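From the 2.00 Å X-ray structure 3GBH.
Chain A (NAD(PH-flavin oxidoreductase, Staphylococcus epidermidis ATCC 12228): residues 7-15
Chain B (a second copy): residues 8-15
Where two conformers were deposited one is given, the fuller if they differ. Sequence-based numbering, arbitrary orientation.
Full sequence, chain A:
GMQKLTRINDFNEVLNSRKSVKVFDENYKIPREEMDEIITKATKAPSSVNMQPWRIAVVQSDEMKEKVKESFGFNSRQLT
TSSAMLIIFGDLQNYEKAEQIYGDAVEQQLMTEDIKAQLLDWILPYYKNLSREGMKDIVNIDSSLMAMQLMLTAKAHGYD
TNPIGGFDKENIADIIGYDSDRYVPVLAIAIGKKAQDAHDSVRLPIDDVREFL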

ATOM      1  N   ARG A   7       7.641   4.452   0.716  1.00 30.89           N
ATOM      2  CA  ARG A   7       7.447   4.997   2.015  1.00 30.36           C
ATOM      3  C   ARG A   7       8.801   5.476   2.420  1.00 29.25           C
ATOM      4  O   ARG A   7       9.808   4.861   2.056  1.00 28.88           O
ATOM      5  CB  ARG A   7       6.991   3.913   2.974  1.00 31.31           C
ATOM      6  CG  ARG A   7       5.600   3.359   2.682  1.00 36.21           C
ATOM      7  CD  ARG A   7       4.569   4.373   3.025  1.00 39.70           C
ATOM      8  NE  ARG A   7       3.210   3.871   2.904  1.00 40.20           N
ATOM      9  CZ  ARG A   7       2.383   4.119   1.895  1.00 40.55           C
ATOM     10  NH1 ARG A   7       2.761   4.832   0.857  1.00 39.79           N
ATOM     11  NH2 ARG A   7       1.155   3.629   1.931  1.00 42.49           N
ATOM     12  N   ILE A   8       8.828   6.568   3.155  1.00 26.31           N
ATOM     13  CA  ILE A   8      10.037   7.024   3.830  1.00 25.15           C
ATOM     14  C   ILE A   8       9.706   6.914   5.302  1.00 24.01           C
ATOM     15  O   ILE A   8       8.789   7.580   5.766  1.00 22.54           O
ATOM     16  CB  ILE A   8      10.329   8.471   3.490  1.00 24.07           C
ATOM     17  CG1 ILE A   8      10.519   8.633   1.983  1.00 28.25           C
ATOM     18  CG2 ILE A   8      11.556   8.974   4.231  1.00 22.37           C
ATOM     19  CD1 ILE A   8      10.588  10.115   1.612  1.00 28.02           C
ATOM     20  N   ASN A   9      10.400   6.037   6.019  1.00 23.22           N
ATOM     21  CA  ASN A   9      10.104   5.782   7.421  1.00 24.61           C
ATOM     22  C   ASN A   9      11.026   6.517   8.378  1.00 25.24           C
ATOM     23  O   ASN A   9      10.697   6.656   9.550  1.00 25.46           O
ATOM     24  CB  ASN A   9      10.115   4.281   7.724  1.00 24.28           C
ATOM     25  CG  ASN A   9       8.997   3.520   6.990  1.00 29.15           C
ATOM     26  OD1 ASN A   9       7.833   3.870   7.083  1.00 34.40           O
ATOM     27  ND2 ASN A   9       9.362   2.472   6.298  1.00 30.51           N
ATOM     28  N   ASP A  10      12.175   6.991   7.905  1.00 24.85           N
ATOM     29  CA  ASP A  10      13.094   7.714   8.788  1.00 24.15           C
ATOM     30  C   ASP A  10      12.599   9.143   8.971  1.00 23.58           C
ATOM     31  O   ASP A  10      12.461   9.896   7.982  1.00 22.05           O
ATOM     32  CB  ASP A  10      14.518   7.740   8.222  1.00 24.87           C
ATOM     33  CG  ASP A  10      15.491   8.417   9.166  1.00 28.32           C
ATOM     34  OD1 ASP A  10      15.830   7.815  10.196  1.00 31.27           O
ATOM     35  OD2 ASP A  10      15.867   9.572   8.919  1.00 25.70           O
ATOM     36  N   PHE A  11      12.371   9.538  10.221  1.00 22.20           N
ATOM     37  CA  PHE A  11      11.830  10.863  10.537  1.00 23.44           C
ATOM     38  C   PHE A  11      12.670  11.996   9.954  1.00 23.86           C
ATOM     39  O   PHE A  11      12.130  12.930   9.373  1.00 23.44           O
ATOM     40  CB  PHE A  11      11.693  11.076  12.071  1.00 25.03           C
ATOM     41  CG  PHE A  11      11.274  12.482  12.462  1.00 24.49           C
ATOM     42  CD1 PHE A  11       9.936  12.846  12.444  1.00 24.95           C
ATOM     43  CD2 PHE A  11      12.219  13.433  12.804  1.00 26.93           C
ATOM     44  CE1 PHE A  11       9.541  14.125  12.767  1.00 27.52           C
ATOM     45  CE2 PHE A  11      11.842  14.728  13.138  1.00 26.37           C
ATOM     46  CZ  PHE A  11      10.490  15.070  13.130  1.00 29.52           C
ATOM     47  N   ASN A  12      13.979  11.971  10.148  1.00 23.56           N
ATOM     48  CA  ASN A  12      14.768  13.081   9.611  1.00 24.45           C
ATOM     49  C   ASN A  12      14.755  13.072   8.097  1.00 22.15           C
ATOM     50  O   ASN A  12      14.818  14.123   7.474  1.00 22.06           O
ATOM     51  CB  ASN A  12      16.200  13.078  10.135  1.00 25.74           C
ATOM     52  CG  ASN A  12      16.281  13.542  11.569  1.00 30.32           C
ATOM     53  OD1 ASN A  12      15.733  14.574  11.931  1.00 32.21           O
ATOM     54  ND2 ASN A  12      16.959  12.774  12.395  1.00 36.23           N
ATOM     55  N   GLU A  13      14.719  11.883   7.511  1.00 21.50           N
ATOM     56  CA  GLU A  13      14.692  11.769   6.046  1.00 22.46           C
ATOM     57  C   GLU A  13      13.426  12.414   5.501  1.00 20.59           C
ATOM     58  O   GLU A  13      13.448  13.128   4.510  1.00 20.90           O
ATOM     59  CB  GLU A  13      14.791  10.310   5.599  1.00 21.19           C
ATOM     60  CG  GLU A  13      14.953  10.207   4.129  1.00 24.77           C
ATOM     61  CD  GLU A  13      15.116   8.790   3.630  1.00 31.18           C
ATOM     62  OE1 GLU A  13      15.242   7.855   4.463  1.00 28.60           O
ATOM     63  OE2 GLU A  13      15.103   8.624   2.385  1.00 32.33           O
ATOM     64  N   VAL A  14      12.309  12.212   6.187  1.00 21.33           N
ATOM     65  CA  VAL A  14      11.058  12.868   5.770  1.00 21.19           C
ATOM     66  C   VAL A  14      11.168  14.387   5.830  1.00 22.34           C
ATOM     67  O   VAL A  14      10.941  15.076   4.837  1.00 22.87           O
ATOM     68  CB  VAL A  14       9.880  12.415   6.634  1.00 20.37           C
ATOM     69  CG1 VAL A  14       8.630  13.214   6.243  1.00 19.58           C
ATOM     70  CG2 VAL A  14       9.655  10.927   6.457  1.00 21.03           C
ATOM     71  N   LEU A  15      11.534  14.924   6.990  1.00 23.57           N
ATOM     72  CA  LEU A  15      11.747  16.379   7.124  1.00 25.36           C
ATOM     73  C   LEU A  15      12.730  16.946   6.095  1.00 24.26           C
ATOM     74  O   LEU A  15      12.481  17.992   5.506  1.00 23.36           O
ATOM     75  CB  LEU A  15      12.244  16.753   8.521  1.00 25.63           C
ATOM     76  CG  LEU A  15      11.184  17.107   9.546  1.00 34.72           C
ATOM     77  CD1 LEU A  15      10.423  15.814   9.849  1.00 32.99           C
ATOM     78  CD2 LEU A  15      11.826  17.735  10.827  1.00 29.88           C
TER
ATOM     79  N   ILE B   8      13.550   8.815  18.861  1.00 25.16           N
ATOM     80  CA  ILE B   8      12.545   8.042  18.149  1.00 24.28           C
ATOM     81  C   ILE B   8      12.833   8.347  16.678  1.00 23.77           C
ATOM     82  O   ILE B   8      12.653   9.483  16.274  1.00 21.24           O
ATOM     83  CB  ILE B   8      11.099   8.444  18.523  1.00 23.34           C
ATOM     84  CG1 ILE B   8      10.838   8.259  20.023  1.00 29.15           C
ATOM     85  CG2 ILE B   8      10.111   7.592  17.768  1.00 24.43           C
ATOM     86  CD1 ILE B   8       9.491   8.827  20.486  1.00 25.20           C
ATOM     87  N   ASN B   9      13.343   7.362  15.920  1.00 22.26           N
ATOM     88  CA  ASN B   9      13.706   7.580  14.517  1.00 23.04           C
ATOM     89  C   ASN B   9      12.603   7.251  13.502  1.00 23.91           C
ATOM     90  O   ASN B   9      12.690   7.665  12.343  1.00 23.94           O
ATOM     91  CB  ASN B   9      14.965   6.775  14.165  1.00 22.51           C
ATOM     92  CG  ASN B   9      16.197   7.276  14.903  1.00 24.22           C
ATOM     93  OD1 ASN B   9      16.332   8.474  15.155  1.00 24.21           O
ATOM     94  ND2 ASN B   9      17.088   6.383  15.234  1.00 20.30           N
ATOM     95  N   ASP B  10      11.580   6.519  13.928  1.00 23.02           N
ATOM     96  CA  ASP B  10      10.512   6.119  13.030  1.00 24.38           C
ATOM     97  C   ASP B  10       9.456   7.209  12.917  1.00 23.03           C
ATOM     98  O   ASP B  10       8.826   7.579  13.904  1.00 22.57           O
ATOM     99  CB  ASP B  10       9.845   4.827  13.484  1.00 25.37           C
ATOM    100  CG  ASP B  10       8.698   4.431  12.571  1.00 28.90           C
ATOM    101  OD1 ASP B  10       8.947   3.826  11.519  1.00 30.12           O
ATOM    102  OD2 ASP B  10       7.553   4.790  12.879  1.00 30.25           O
ATOM    103  N   PHE B  11       9.225   7.676  11.700  1.00 22.96           N
ATOM    104  CA  PHE B  11       8.298   8.776  11.463  1.00 22.08           C
ATOM    105  C   PHE B  11       6.913   8.560  12.121  1.00 23.05           C
ATOM    106  O   PHE B  11       6.424   9.441  12.837  1.00 22.77           O
ATOM    107  CB  PHE B  11       8.121   9.032   9.959  1.00 23.46           C
ATOM    108  CG  PHE B  11       7.168  10.108   9.675  1.00 25.17           C
ATOM    109  CD1 PHE B  11       7.573  11.425   9.774  1.00 24.14           C
ATOM    110  CD2 PHE B  11       5.832   9.823   9.404  1.00 26.88           C
ATOM    111  CE1 PHE B  11       6.661  12.441   9.570  1.00 30.77           C
ATOM    112  CE2 PHE B  11       4.919  10.849   9.194  1.00 26.39           C
ATOM    113  CZ  PHE B  11       5.339  12.151   9.257  1.00 27.89           C
ATOM    114  N   ASN B  12       6.283   7.409  11.890  1.00 22.40           N
ATOM    115  CA  ASN B  12       4.972   7.141  12.492  1.00 23.93           C
ATOM    116  C   ASN B  12       4.993   7.070  14.013  1.00 23.16           C
ATOM    117  O   ASN B  12       4.073   7.558  14.663  1.00 22.75           O
ATOM    118  CB  ASN B  12       4.359   5.887  11.890  1.00 26.54           C
ATOM    119  CG  ASN B  12       3.828   6.145  10.486  1.00 32.50           C
ATOM    120  OD1 ASN B  12       2.976   7.001  10.299  1.00 35.81           O
ATOM    121  ND2 ASN B  12       4.368   5.448   9.498  1.00 37.06           N
ATOM    122  N   GLU B  13       6.039   6.492  14.587  1.00 22.72           N
ATOM    123  CA  GLU B  13       6.217   6.497  16.043  0.50 23.36           C
ATOM    124  C   GLU B  13       6.295   7.930  16.575  1.00 23.37           C
ATOM    125  O   GLU B  13       5.697   8.262  17.615  1.00 25.03           O
ATOM    126  CB  GLU B  13       7.473   5.713  16.443  0.50 22.28           C
ATOM    127  CG  GLU B  13       7.423   4.223  16.115  0.50 24.36           C
ATOM    128  N   VAL B  14       7.038   8.796  15.883  1.00 22.30           N
ATOM    129  CA  VAL B  14       7.130  10.185  16.344  1.00 22.38           C
ATOM    130  C   VAL B  14       5.742  10.841  16.343  1.00 23.22           C
ATOM    131  O   VAL B  14       5.294  11.420  17.333  1.00 22.32           O
ATOM    132  CB  VAL B  14       8.118  11.031  15.510  1.00 21.78           C
ATOM    133  CG1 VAL B  14       8.018  12.524  15.869  1.00 20.83           C
ATOM    134  CG2 VAL B  14       9.540  10.524  15.708  1.00 21.08           C
ATOM    135  N   LEU B  15       5.072  10.751  15.217  1.00 23.61           N
ATOM    136  CA  LEU B  15       3.745  11.329  15.065  1.00 25.56           C
ATOM    137  C   LEU B  15       2.784  10.730  16.091  1.00 25.79           C
ATOM    138  O   LEU B  15       2.040  11.460  16.766  1.00 27.01           O
ATOM    139  CB  LEU B  15       3.272  11.075  13.634  1.00 26.86           C
ATOM    140  CG  LEU B  15       2.189  11.942  13.056  1.00 35.44           C
ATOM    141  CD1 LEU B  15       2.301  12.054  11.509  1.00 28.33           C
ATOM    142  CD2 LEU B  15       0.855  11.319  13.522  1.00 36.72           C
TER
HETATM  143  O   HOH W   1       7.064   4.992   9.796  1.00 24.53           O

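Symmetric contacts between copies of one protein often reuse a short motif twice, each copy giving the other what it receives, and the start of a helix suits such an exchange because its first amide groups lack acceptors within the helix itself. The two stretches of this flavin oxidoreductase illustrate the principle. In each chain a loop leads into a helix that begins at residue 11, and the two stretches approach most closely at this junction: the CA atoms of Phe A11 and Phe B11 lie 4.2 Å apart, those of Asp A10 and Asp B10 5.2 Å.

The backbone supplies the directional bonds. Phe B11 N donates to Asn A9 O at 2.8 Å, and Phe A11 N donates to Asn B9 O, also at 2.8 Å. Both bonds are nearly straight, with angles of 174° and 171° at the hydrogen. Together they form a single beta bridge centred on Asp A10 and Asp B10. Each carbonyl oxygen also receives a longer CA-H contact, Asp B10 CA to Asn A9 O at 3.5 Å and Asp A10 CA to Asn B9 O at 3.6 Å. The bridge does not extend into a sheet, since both chains turn into helix directly after it; the helix axes run at 89° to each other and come no closer than 10.1 Å.

Capping bonds within each chain complement this exchange. The aspartates point their CA-to-CB bonds away from the partner, and their carboxylates accept from the first helical turn: Asp A10 OD2 from Glu A13 N at 2.9 Å, Asp B10 OD2 from Glu B13 N at 2.8 Å. Thus a partner's carbonyl serves the amide of residue 11, while the chain's own side chain serves that of residue 13.

Apolar packing fills the space beside the bridge. The phenylalanine rings meet at 3.8 Å between Phe A11 CD1 and Phe B11 CD1, and each extends to a valine one helical turn along the other chain. Phe A11 CE1 lies 3.8 Å from Val B14 CG1, and Phe B11 CE1 lies 3.9 Å from Val A14 CG1. Both valines direct CA-to-CB toward the opposing stretch. These four buried side chains gain van der Waals contact and exclude solvent.

Water 1 adds a polar link at the margin. It donates to Asn A9 OD1 at 3.0 Å and to Asp B10 OD1 at 2.8 Å, joining two acceptors that could not bond directly, and accepts from Asn B12 N at 3.3 Å.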